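Local coordinates for protein putative immunoglobulin A1 protease (Bacteroides ovatus, PDB 3N6Z) that is of unproven function but is probably a hydrolase resembling immunoglobulin A1 proteases, folded largely as a parallel beta-helix, at residues 110-115 against 120-125; 50-53 against 57-60. All coordinates share one frame; numbering follows the deposited sequence.

Contact 1. Residues 110-115 against 120-125; sequences KNFKCS and PSFFGV
F112 leads the contact, its phenyl ring lodged against the backbone of S121 and the ring of F122. The turn carries the chain from one coil of what is evidently a parallel beta-helix to the next, from strand 113-114 to strand 125-131. A chi1 of 167° swings CG of F112 away from the backbone N and sends the ring inward, where its far edge meets the 120-125 segment: CZ of F112 lies 3.5 Å from C of S121, which sits close to the plane of the ring. F122 comes at one face of F112 edge first in a T-shaped pair, the planes at 79° and the centroids of the F112 and F122 rings 5.5 Å apart. Its CD1 stands over the rim rather than the middle of the F112 ring, and beside it CB of F122 packs 4.0 Å from CE2 of F112. W87 adds an edge-to-face partner for F112, stacks on F122 and donates from NE1 to the carbonyl O of F122. A leucine at F112 would probably lose the aromatic face offered to F122 and leave a gap beside the S121 backbone. Two residues further on, C114 also turns its side chain inward, and the sulfur SG sits 3.6 Å from CA of P120 and 3.7 Å from CB of P120, in plain apolar packing. S115, at the solvent side, turns its side chain away; CA of S115 lies 4.2 Å from CB of P120. Beyond P120, the turn holds itself with an ST motif, in which OG of S121 accepts a bond from the backbone N of G124 at 2.8 Å, bent to 132° at the hydrogen.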
ATOM      1  N   LYS A 110      -4.325   3.084  14.556  1.00  7.90           N
ATOM      2  CA  LYS A 110      -5.702   2.569  14.533  1.00  8.76           C
ATOM      3  C   LYS A 110      -6.691   3.650  14.142  1.00  8.20           C
ATOM      4  O   LYS A 110      -6.551   4.823  14.509  1.00  8.66           O
ATOM      5  CB  LYS A 110      -6.105   2.014  15.922  1.00 10.84           C
ATOM      6  CG  LYS A 110      -5.244   0.953  16.473  1.00 15.27           C
ATOM      7  CD  LYS A 110      -5.913   0.225  17.665  1.00 17.79           C
ATOM      8  CE  LYS A 110      -7.168  -0.527  17.258  1.00 20.27           C
ATOM      9  NZ  LYS A 110      -7.497  -1.618  18.248  1.00 18.49           N
ATOM     10  N   ASN A 111      -7.746   3.242  13.431  1.00  9.16           N
ATOM     11  CA  ASN A 111      -8.913   4.105  13.182  1.00  8.51           C
ATOM     12  C   ASN A 111      -8.569   5.375  12.393  1.00  8.78           C
ATOM     13  O   ASN A 111      -9.167   6.432  12.593  1.00  9.83           O
ATOM     14  CB  ASN A 111      -9.624   4.429  14.523  1.00  8.53           C
ATOM     15  CG  ASN A 111     -10.026   3.167  15.263  1.00  9.48           C
ATOM     16  OD1 ASN A 111     -10.504   2.211  14.642  1.00 10.80           O
ATOM     17  ND2 ASN A 111      -9.796   3.133  16.570  1.00  9.49           N
ATOM     18  N   PHE A 112      -7.573   5.271  11.523  1.00  8.37           N
ATOM     19  CA  PHE A 112      -7.216   6.356  10.617  1.00  7.38           C
ATOM     20  C   PHE A 112      -8.274   6.527   9.539  1.00  7.90           C
ATOM     21  O   PHE A 112      -8.660   5.558   8.905  1.00 10.82           O
ATOM     22  CB  PHE A 112      -5.839   6.074   9.992  1.00  8.27           C
ATOM     23  CG  PHE A 112      -5.507   6.951   8.822  1.00  7.59           C
ATOM     24  CD1 PHE A 112      -5.449   8.321   8.975  1.00  8.03           C
ATOM     25  CD2 PHE A 112      -5.187   6.412   7.586  1.00  7.51           C
ATOM     26  CE1 PHE A 112      -5.146   9.144   7.904  1.00  8.89           C
ATOM     27  CE2 PHE A 112      -4.876   7.229   6.484  1.00  7.58           C
ATOM     28  CZ  PHE A 112      -4.842   8.605   6.661  1.00  8.57           C
ATOM     29  N   LYS A 113      -8.769   7.747   9.374  1.00  8.42           N
ATOM     30  CA  LYS A 113      -9.746   8.083   8.340  1.00  9.53           C
ATOM     31  C   LYS A 113      -9.266   9.259   7.522  1.00  8.61           C
ATOM     32  O   LYS A 113      -8.765  10.242   8.068  1.00  9.81           O
ATOM     33  CB  LYS A 113     -11.126   8.449   8.959  1.00 13.20           C
ATOM     34  CG  LYS A 113     -11.853   7.372   9.688  1.00 18.56           C
ATOM     35  CD  LYS A 113     -13.221   7.916  10.178  1.00 21.08           C
ATOM     36  N   CYS A 114      -9.466   9.192   6.208  1.00  8.48           N
ATOM     37  CA  CYS A 114      -9.215  10.336   5.337  1.00  8.02           C
ATOM     38  C   CYS A 114     -10.062  10.211   4.074  1.00  9.44           C
ATOM     39  O   CYS A 114      -9.937   9.219   3.343  1.00  9.95           O
ATOM     40  CB  CYS A 114      -7.734  10.444   4.971  1.00  9.83           C
ATOM     41  SG  CYS A 114      -7.363  11.923   3.952  1.00 10.07           S
ATOM     42  N   SER A 115     -10.878  11.226   3.811  1.00  9.50           N
ATOM     43  CA  SER A 115     -11.724  11.289   2.621  1.00 10.75           C
ATOM     44  C   SER A 115     -11.823  12.699   2.087  1.00 12.60           C
ATOM     45  O   SER A 115     -12.883  13.085   1.545  1.00 17.88           O
ATOM     46  CB  SER A 115     -13.126  10.746   2.908  1.00 13.30           C
ATOM     47  OG  SER A 115     -13.760  11.522   3.890  1.00 16.27           O
ATOM     48  N   PRO A 120      -6.221  11.285  -0.757  1.00  8.24           N
ATOM     49  CA  PRO A 120      -6.557  10.827   0.592  1.00  8.08           C
ATOM     50  C   PRO A 120      -5.885   9.486   0.921  1.00  7.71           C
ATOM     51  O   PRO A 120      -6.052   8.510   0.193  1.00 10.04           O
ATOM     52  CB  PRO A 120      -8.083  10.698   0.560  1.00  9.01           C
ATOM     53  CG  PRO A 120      -8.541  11.506  -0.576  1.00 10.90           C
ATOM     54  CD  PRO A 120      -7.422  11.584  -1.561  1.00  8.56           C
ATOM     55  N   SER A 121      -5.152   9.474   2.025  1.00  7.26           N
ATOM     56  CA  SER A 121      -4.214   8.466   2.429  1.00  6.97           C
ATOM     57  C   SER A 121      -3.345   9.076   3.527  1.00  6.53           C
ATOM     58  O   SER A 121      -3.442  10.274   3.826  1.00  7.65           O
ATOM     59  CB  SER A 121      -3.298   8.038   1.265  1.00  7.25           C
ATOM     60  OG  SER A 121      -2.476   9.102   0.826  1.00  7.71           O
ATOM     61  N   PHE A 122      -2.442   8.274   4.113  1.00  6.85           N
ATOM     62  CA  PHE A 122      -1.596   8.806   5.150  1.00  6.36           C
ATOM     63  C   PHE A 122      -0.589   9.812   4.551  1.00  7.38           C
ATOM     64  O   PHE A 122      -0.564  10.977   4.960  1.00  7.21           O
ATOM     65  CB  PHE A 122      -0.910   7.680   5.948  1.00  7.46           C
ATOM     66  CG  PHE A 122      -0.298   8.148   7.241  1.00  7.11           C
ATOM     67  CD1 PHE A 122      -1.075   8.425   8.355  1.00  7.96           C
ATOM     68  CD2 PHE A 122       1.059   8.295   7.343  1.00  8.34           C
ATOM     69  CE1 PHE A 122      -0.504   8.872   9.556  1.00  8.78           C
ATOM     70  CE2 PHE A 122       1.631   8.709   8.542  1.00  9.81           C
ATOM     71  CZ  PHE A 122       0.838   8.973   9.638  1.00  9.17           C
ATOM     72  N   PHE A 123       0.210   9.374   3.577  1.00  7.28           N
ATOM     73  CA  PHE A 123       1.311  10.173   3.026  1.00  6.34           C
ATOM     74  C   PHE A 123       0.933  10.995   1.794  1.00  7.55           C
ATOM     75  O   PHE A 123       1.625  11.989   1.494  1.00  8.54           O
ATOM     76  CB  PHE A 123       2.526   9.325   2.694  1.00  7.45           C
ATOM     77  CG  PHE A 123       3.169   8.686   3.880  1.00  6.82           C
ATOM     78  CD1 PHE A 123       3.824   9.438   4.836  1.00  8.30           C
ATOM     79  CD2 PHE A 123       3.092   7.323   4.064  1.00  7.49           C
ATOM     80  CE1 PHE A 123       4.389   8.848   5.943  1.00  9.36           C
ATOM     81  CE2 PHE A 123       3.678   6.704   5.156  1.00  8.16           C
ATOM     82  CZ  PHE A 123       4.334   7.476   6.099  1.00 10.06           C
ATOM     83  N   GLY A 124      -0.068  10.545   1.011  1.00  7.21           N
ATOM     84  CA  GLY A 124      -0.402  11.210  -0.249  1.00  6.33           C
ATOM     85  C   GLY A 124       0.520  10.792  -1.379  1.00  6.50           C
ATOM     86  O   GLY A 124       0.123   9.990  -2.248  1.00  7.18           O
ATOM     87  N   VAL A 125       1.744  11.286  -1.314  1.00  6.99           N
ATOM     88  CA  VAL A 125       2.841  10.883  -2.191  1.00  6.98           C
ATOM     89  C   VAL A 125       4.040  10.629  -1.277  1.00  6.31           C
ATOM     90  O   VAL A 125       4.485  11.562  -0.610  1.00  8.08           O
ATOM     91  CB  VAL A 125       3.194  11.949  -3.259  1.00  7.71           C
ATOM     92  CG1 VAL A 125       4.472  11.543  -4.027  1.00  9.44           C
ATOM     93  CG2 VAL A 125       1.986  12.196  -4.193  1.00  8.70           C
TER

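Contact 2. Residues 50-53 against 57-60; sequences YMIM and QIRN
The side-chain amide of Q57 reaches back to the backbone of selenomethionine M53, while one methyl of I52 packs beside I58. The polar half is compact. OE1 of Q57 accepts from the backbone N of M53 at 2.8 Å, with 152° at the hydrogen; the donor is tilted 32° from the carbonyl plane, so it approaches the oxygen partly from above the amide. CG of Q57 is anti to its carbonyl carbon (chi1 -66°), and the rest of the side chain runs extended, which gives it the reach. The same OE1 also sits 3.4 Å from the carbonyl O of M51, but both are acceptors and no bond links them. Next to this, CG2 of I52 presses on the start of I58, 3.7 Å from its backbone N and 3.9 Å from its CB, and CB of Q57 borders the same methyl. This is where strand 50-52, the first strand of the chain to pair in parallel with the beta-helix, through strand 71-75, turns into the short helix 55-58. I52 continues into the hydrophobic core on F39, F73, L75, M61 and I79, and I58 shares I79 with it. The loose side belongs to M53, which lies in the exposed part of the contact. Its CB and CG run alongside the Q57 amide, CB of M53 3.6 Å from OE1 of Q57, but bends further along the side chain carry the selenium end off, away from Q57.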
ATOM      1  N   TYR A  50      11.599  12.842  14.994  1.00  8.48           N
ATOM      2  CA  TYR A  50      10.459  13.303  15.773  1.00  8.21           C
ATOM      3  C   TYR A  50       9.678  12.085  16.289  1.00  8.46           C
ATOM      4  O   TYR A  50       9.211  11.242  15.513  1.00  9.41           O
ATOM      5  CB  TYR A  50       9.552  14.160  14.925  1.00  8.04           C
ATOM      6  CG  TYR A  50      10.080  15.538  14.585  1.00  8.15           C
ATOM      7  CD1 TYR A  50      10.473  16.443  15.582  1.00  9.04           C
ATOM      8  CD2 TYR A  50      10.141  15.978  13.256  1.00  8.67           C
ATOM      9  CE1 TYR A  50      10.881  17.724  15.254  1.00  9.36           C
ATOM     10  CE2 TYR A  50      10.562  17.257  12.934  1.00  8.67           C
ATOM     11  CZ  TYR A  50      10.930  18.123  13.923  1.00  8.91           C
ATOM     12  OH  TYR A  50      11.335  19.393  13.612  1.00 10.77           O
HETATM   13  N   MSE A  51       9.564  12.004  17.616  1.00  8.45           N
HETATM   14  CA  MSE A  51       8.984  10.855  18.308  0.70  7.83           C
HETATM   15  C   MSE A  51       7.513  11.140  18.639  1.00  8.34           C
HETATM   16  O   MSE A  51       7.214  12.154  19.308  1.00 10.00           O
HETATM   17  CB  MSE A  51       9.804  10.540  19.567  0.70  9.43           C
HETATM   18  CG  MSE A  51       9.433   9.245  20.251  0.70  9.31           C
HETATM   19 SE   MSE A  51       9.811   7.663  19.242  0.52  8.40          SE
HETATM   20  CE  MSE A  51      11.744   7.675  19.477  0.70 14.24           C
ATOM     21  N   ILE A  52       6.639  10.244  18.157  1.00  8.41           N
ATOM     22  CA  ILE A  52       5.198  10.428  18.188  1.00  7.79           C
ATOM     23  C   ILE A  52       4.587   9.450  19.195  1.00  8.60           C
ATOM     24  O   ILE A  52       4.737   8.228  19.056  1.00  9.14           O
ATOM     25  CB  ILE A  52       4.603  10.186  16.807  1.00  8.50           C
ATOM     26  CG1 ILE A  52       5.154  11.203  15.790  1.00  8.45           C
ATOM     27  CG2 ILE A  52       3.047  10.171  16.831  1.00  9.31           C
ATOM     28  CD1 ILE A  52       5.050  10.697  14.326  1.00  9.73           C
HETATM   29  N   MSE A  53       3.886   9.995  20.191  1.00  9.93           N
HETATM   30  CA  MSE A  53       3.315   9.191  21.296  1.00 11.08           C
HETATM   31  C   MSE A  53       1.803   9.149  21.350  1.00 10.77           C
HETATM   32  O   MSE A  53       1.248   8.358  22.105  1.00 12.09           O
HETATM   33  CB  MSE A  53       3.841   9.718  22.638  1.00 13.23           C
HETATM   34  CG  MSE A  53       5.379   9.695  22.778  1.00 15.60           C
HETATM   35 SE   MSE A  53       6.099   7.937  22.721  0.75 16.23          SE
HETATM   36  CE  MSE A  53       5.406   7.233  24.377  1.00 20.60           C
ATOM     37  N   GLN A  57       0.091  14.451  18.529  1.00  9.79           N
ATOM     38  CA  GLN A  57       1.429  14.532  17.951  1.00  9.50           C
ATOM     39  C   GLN A  57       1.460  14.076  16.479  1.00  7.90           C
ATOM     40  O   GLN A  57       2.169  14.665  15.656  1.00  8.79           O
ATOM     41  CB  GLN A  57       2.446  13.800  18.826  1.00  8.83           C
ATOM     42  CG  GLN A  57       2.649  14.455  20.196  1.00  9.95           C
ATOM     43  CD  GLN A  57       3.621  13.727  21.095  1.00 10.57           C
ATOM     44  OE1 GLN A  57       4.163  12.723  20.734  1.00 12.23           O
ATOM     45  NE2 GLN A  57       3.792  14.223  22.308  1.00 15.35           N
ATOM     46  N   ILE A  58       0.744  13.017  16.135  1.00  8.72           N
ATOM     47  CA  ILE A  58       0.732  12.597  14.754  1.00  8.44           C
ATOM     48  C   ILE A  58       0.134  13.683  13.845  1.00  8.93           C
ATOM     49  O   ILE A  58       0.570  13.851  12.689  1.00  9.30           O
ATOM     50  CB  ILE A  58       0.069  11.191  14.544  1.00  9.37           C
ATOM     51  CG1 ILE A  58       0.804  10.404  13.454  1.00  9.40           C
ATOM     52  CG2 ILE A  58      -1.397  11.285  14.252  1.00  9.54           C
ATOM     53  CD1 ILE A  58       0.421   8.925  13.413  1.00 11.23           C
ATOM     54  N   ARG A  59      -0.799  14.461  14.376  1.00  9.52           N
ATOM     55  CA  ARG A  59      -1.373  15.593  13.649  1.00 10.00           C
ATOM     56  C   ARG A  59      -0.417  16.784  13.535  1.00  9.39           C
ATOM     57  O   ARG A  59      -0.675  17.678  12.754  1.00 13.70           O
ATOM     58  CB  ARG A  59      -2.709  15.994  14.266  1.00 11.53           C
ATOM     59  CG  ARG A  59      -3.770  14.915  14.035  1.00 11.74           C
ATOM     60  CD  ARG A  59      -4.960  15.027  14.961  1.00 13.19           C
ATOM     61  NE  ARG A  59      -5.629  16.296  14.743  1.00 12.22           N
ATOM     62  CZ  ARG A  59      -5.782  17.239  15.682  1.00 14.73           C
ATOM     63  NH1 ARG A  59      -5.428  17.029  16.959  1.00 17.25           N
ATOM     64  NH2 ARG A  59      -6.340  18.387  15.351  1.00 16.05           N
ATOM     65  N   ASN A  60       0.692  16.775  14.248  1.00  8.79           N
ATOM     66  CA  ASN A  60       1.723  17.811  14.120  1.00  9.68           C
ATOM     67  C   ASN A  60       2.744  17.523  13.022  1.00  7.75           C
ATOM     68  O   ASN A  60       3.557  18.387  12.699  1.00  8.97           O
ATOM     69  CB  ASN A  60       2.450  18.092  15.454  1.00  9.61           C
ATOM     70  CG  ASN A  60       1.530  18.712  16.503  1.00 10.16           C
ATOM     71  OD1 ASN A  60       0.583  19.447  16.155  1.00 10.85           O
ATOM     72  ND2 ASN A  60       1.803  18.425  17.787  1.00  9.70           N
TER

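Overall arrangement
From the N terminus, contact 2 comes first: it closes the short loop from strand 50-52 into helix 55-58, before the chain runs through strand 71-75 and the early coils of the beta-helix. Contact 1 begins at the end of strand 107-110 and closes the loop that leads from strand 113-114 to strand 125-131. The two are in series, neither nested nor crossed, on the same side of the chain's centre and with their own centres about 15 Å apart. They nevertheless meet inside the protein, where CZ of F122 packs 3.8 Å from CD1 of I58, so helix 55-58 is joined to the coil turn of contact 1 through apolar packing.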